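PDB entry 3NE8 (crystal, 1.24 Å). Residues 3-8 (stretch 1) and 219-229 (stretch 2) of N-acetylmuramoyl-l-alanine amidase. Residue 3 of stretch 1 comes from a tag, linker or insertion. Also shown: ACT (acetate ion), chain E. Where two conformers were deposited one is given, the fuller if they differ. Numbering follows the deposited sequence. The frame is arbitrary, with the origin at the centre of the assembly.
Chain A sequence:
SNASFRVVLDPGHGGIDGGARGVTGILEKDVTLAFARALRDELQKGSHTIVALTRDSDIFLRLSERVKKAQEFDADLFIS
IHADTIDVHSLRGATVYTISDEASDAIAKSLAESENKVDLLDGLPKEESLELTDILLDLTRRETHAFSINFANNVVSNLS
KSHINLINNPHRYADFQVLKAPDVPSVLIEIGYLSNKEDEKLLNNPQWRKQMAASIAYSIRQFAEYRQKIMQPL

Stretch 1 3-8: ASFRVV
Stretch 2 219-229: SIRQFAEYRQK

A strand begins at Phe 5 and runs on past Val 8, extended throughout (phi -78 to -125°, psi 121 to 135°). It lies across a helix already formed at Ser 219, with phi near -60°, psi near -45° and i to i+4 bonds such as Ala 224 N to Ile 220 O, 2.8 Å. Their axes approach to 9.6 Å, and their N-to-C directions differ by 134°, so the register runs backward: CA to CA, Ala 3 pairs with Gln 228 (8.0 Å), Phe 5 with Ala 224 (6.1 Å), and Val 7 with Ile 220 (8.7 Å). Alternation along the extended chain sets the pattern. Phe 5 and Val 7 point toward the helix, while Ser 4 points away and Arg 6 stays out of reach, its NH1 and NH2 donating to acetate O (2.7 Å) and OXT (2.8 Å).

The backbones come nearest, CA to CA, at the small Ala 224. Phe 5, chi1 t (-165°) and chi2 73°, lays one ring face over Ala 224 CB, 3.7 Å from the Phe 5 ring centroid and 22° off its normal, a CH-pi contact. One turn back, Ile 220 (m, t) brings CG2 to 4.2 Å from Phe 5 CD2 and 3.9 Å from CG2 of Val 7 (t). Phe 223, t (chi2 67°), starts sideways, but its CD2 reaches 3.6 Å from Phe 5 CZ; the rings meet rim to rim, planes at 88°.

Chi1 m places Arg 227 CG 3.9 Å from Phe 5 CE1; chi2 m and chi3 m set one guanidinium face over that atom. Arg 221 points away at CB, yet m, m, p returns NH2 to 4.3 Å from Phe 5 CB. That NH2 donates to a water (2.8 Å), which lies 3.1 Å from O of tag-derived Ala 3 and can donate to it, among other acceptors. Gln 228 (m, t) points toward stretch 1 and reaches Ala 3.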

# COMPACT_ATOMS: atom_id res chain seq x y z
N ALA A 3 -12.09 -4.18 14.45
CA ALA A 3 -12.47 -2.79 14.67
C ALA A 3 -13.24 -2.23 13.48
O ALA A 3 -13.01 -2.62 12.33
CB ALA A 3 -11.24 -1.95 14.94
N SER A 4 -14.17 -1.31 13.76
CA SER A 4 -14.95 -0.69 12.70
C SER A 4 -14.14 0.41 12.02
O SER A 4 -13.69 1.36 12.65
CB SER A 4 -16.27 -0.13 13.24
OG SER A 4 -17.13 -1.18 13.69
N PHE A 5 -13.97 0.25 10.71
CA PHE A 5 -13.23 1.21 9.91
C PHE A 5 -14.13 2.41 9.64
O PHE A 5 -15.29 2.23 9.30
CB PHE A 5 -12.83 0.55 8.59
CG PHE A 5 -11.78 1.30 7.83
CD1 PHE A 5 -10.47 1.30 8.27
CD2 PHE A 5 -12.08 1.96 6.65
CE1 PHE A 5 -9.49 1.97 7.58
CE2 PHE A 5 -11.10 2.64 5.96
CZ PHE A 5 -9.80 2.64 6.42
N ARG A 6 -13.60 3.62 9.77
CA ARG A 6 -14.42 4.82 9.74
C ARG A 6 -14.20 5.59 8.44
O ARG A 6 -13.09 6.02 8.14
CB ARG A 6 -14.10 5.70 10.95
CG ARG A 6 -14.22 4.96 12.29
CD ARG A 6 -13.81 5.81 13.47
NE ARG A 6 -14.71 6.94 13.67
CZ ARG A 6 -15.92 6.85 14.21
NH1 ARG A 6 -16.38 5.67 14.62
NH2 ARG A 6 -16.67 7.93 14.34
N VAL A 7 -15.27 5.79 7.68
CA VAL A 7 -15.19 6.42 6.37
C VAL A 7 -16.12 7.62 6.29
O VAL A 7 -17.29 7.52 6.67
CB VAL A 7 -15.60 5.43 5.26
CG1 VAL A 7 -15.50 6.07 3.89
CG2 VAL A 7 -14.73 4.20 5.32
N VAL A 8 -15.61 8.74 5.79
CA VAL A 8 -16.44 9.90 5.53
C VAL A 8 -16.50 10.13 4.04
O VAL A 8 -15.46 10.16 3.36
CB VAL A 8 -15.91 11.14 6.28
CG1 VAL A 8 -16.65 12.41 5.82
CG2 VAL A 8 -16.09 10.94 7.78
N SER A 219 -12.93 -1.97 -2.56
CA SER A 219 -11.63 -1.35 -2.37
C SER A 219 -11.46 -0.85 -0.95
O SER A 219 -10.38 -0.98 -0.37
CB SER A 219 -11.40 -0.20 -3.34
OG SER A 219 -11.35 -0.70 -4.67
N ILE A 220 -12.51 -0.26 -0.39
CA ILE A 220 -12.48 0.21 0.99
C ILE A 220 -12.27 -0.93 1.97
O ILE A 220 -11.47 -0.82 2.91
CB ILE A 220 -13.74 1.03 1.33
CG1 ILE A 220 -13.73 2.34 0.55
CG2 ILE A 220 -13.82 1.27 2.84
CD1 ILE A 220 -15.06 3.09 0.60
N ARG A 221 -12.96 -2.04 1.77
CA ARG A 221 -12.77 -3.22 2.63
C ARG A 221 -11.32 -3.71 2.59
O ARG A 221 -10.74 -4.07 3.62
CB ARG A 221 -13.73 -4.33 2.22
CG ARG A 221 -15.20 -3.94 2.30
CD ARG A 221 -15.79 -4.20 3.67
NE ARG A 221 -15.14 -3.41 4.72
CZ ARG A 221 -14.72 -3.92 5.88
NH1 ARG A 221 -14.89 -5.21 6.14
NH2 ARG A 221 -14.14 -3.14 6.78
N GLN A 222 -10.73 -3.74 1.39
CA GLN A 222 -9.34 -4.17 1.26
C GLN A 222 -8.41 -3.20 1.97
O GLN A 222 -7.46 -3.59 2.64
CB GLN A 222 -8.97 -4.29 -0.21
CG GLN A 222 -9.62 -5.45 -0.93
CD GLN A 222 -9.15 -5.57 -2.35
OE1 GLN A 222 -8.97 -4.57 -3.04
NE2 GLN A 222 -8.94 -6.81 -2.81
N PHE A 223 -8.68 -1.91 1.83
CA PHE A 223 -7.89 -0.88 2.48
C PHE A 223 -8.00 -0.98 4.01
O PHE A 223 -7.00 -0.85 4.72
CB PHE A 223 -8.36 0.48 1.97
CG PHE A 223 -7.56 1.65 2.47
CD1 PHE A 223 -6.24 1.83 2.07
CD2 PHE A 223 -8.16 2.62 3.26
CE1 PHE A 223 -5.53 2.94 2.49
CE2 PHE A 223 -7.45 3.72 3.69
CZ PHE A 223 -6.13 3.89 3.31
N ALA A 224 -9.21 -1.25 4.51
CA ALA A 224 -9.42 -1.43 5.94
C ALA A 224 -8.60 -2.61 6.45
O ALA A 224 -7.97 -2.54 7.51
CB ALA A 224 -10.89 -1.64 6.23
N GLU A 225 -8.63 -3.72 5.73
CA GLU A 225 -7.90 -4.90 6.17
C GLU A 225 -6.41 -4.62 6.24
O GLU A 225 -5.73 -5.06 7.17
CB GLU A 225 -8.21 -6.10 5.28
CG GLU A 225 -9.63 -6.61 5.43
CD GLU A 225 -10.04 -7.60 4.36
OE1 GLU A 225 -9.23 -7.86 3.44
OE2 GLU A 225 -11.17 -8.12 4.43
N TYR A 226 -5.90 -3.87 5.27
CA TYR A 226 -4.51 -3.46 5.24
C TYR A 226 -4.17 -2.56 6.42
O TYR A 226 -3.22 -2.82 7.16
CB TYR A 226 -4.22 -2.76 3.91
CG TYR A 226 -2.96 -1.93 3.89
CD1 TYR A 226 -1.72 -2.51 4.13
CD2 TYR A 226 -2.99 -0.58 3.62
CE1 TYR A 226 -0.55 -1.76 4.11
CE2 TYR A 226 -1.83 0.17 3.59
CZ TYR A 226 -0.62 -0.42 3.85
OH TYR A 226 0.52 0.35 3.82
N ARG A 227 -4.97 -1.51 6.61
CA ARG A 227 -4.74 -0.54 7.67
C ARG A 227 -4.69 -1.21 9.04
O ARG A 227 -3.90 -0.84 9.91
CB ARG A 227 -5.83 0.54 7.67
CG ARG A 227 -5.81 1.44 6.45
CD ARG A 227 -4.67 2.42 6.49
NE ARG A 227 -4.67 3.23 7.71
CZ ARG A 227 -5.42 4.31 7.90
NH1 ARG A 227 -6.25 4.72 6.95
NH2 ARG A 227 -5.35 4.97 9.05
N GLN A 228 -5.54 -2.21 9.23
CA GLN A 228 -5.63 -2.85 10.53
C GLN A 228 -4.47 -3.81 10.85
O GLN A 228 -4.31 -4.24 11.99
CB GLN A 228 -7.01 -3.50 10.70
CG GLN A 228 -8.12 -2.45 10.71
CD GLN A 228 -9.52 -3.02 10.65
OE1 GLN A 228 -10.50 -2.29 10.83
NE2 GLN A 228 -9.62 -4.31 10.39
N LYS A 229 -3.65 -4.11 9.84
CA LYS A 229 -2.45 -4.93 10.04
C LYS A 229 -1.29 -4.12 10.61
O LYS A 229 -0.32 -4.69 11.12
CB LYS A 229 -2.00 -5.55 8.72
CG LYS A 229 -2.86 -6.68 8.18
CD LYS A 229 -2.22 -7.24 6.92
CE LYS A 229 -2.86 -8.53 6.45
NZ LYS A 229 -2.06 -9.13 5.34
C ACT E . -19.58 6.49 15.90
O ACT E . -18.69 5.61 15.99
OXT ACT E . -19.30 7.51 15.25
CH3 ACT E . -20.93 6.32 16.55
O HOH W 1 -12.72 -3.20 9.25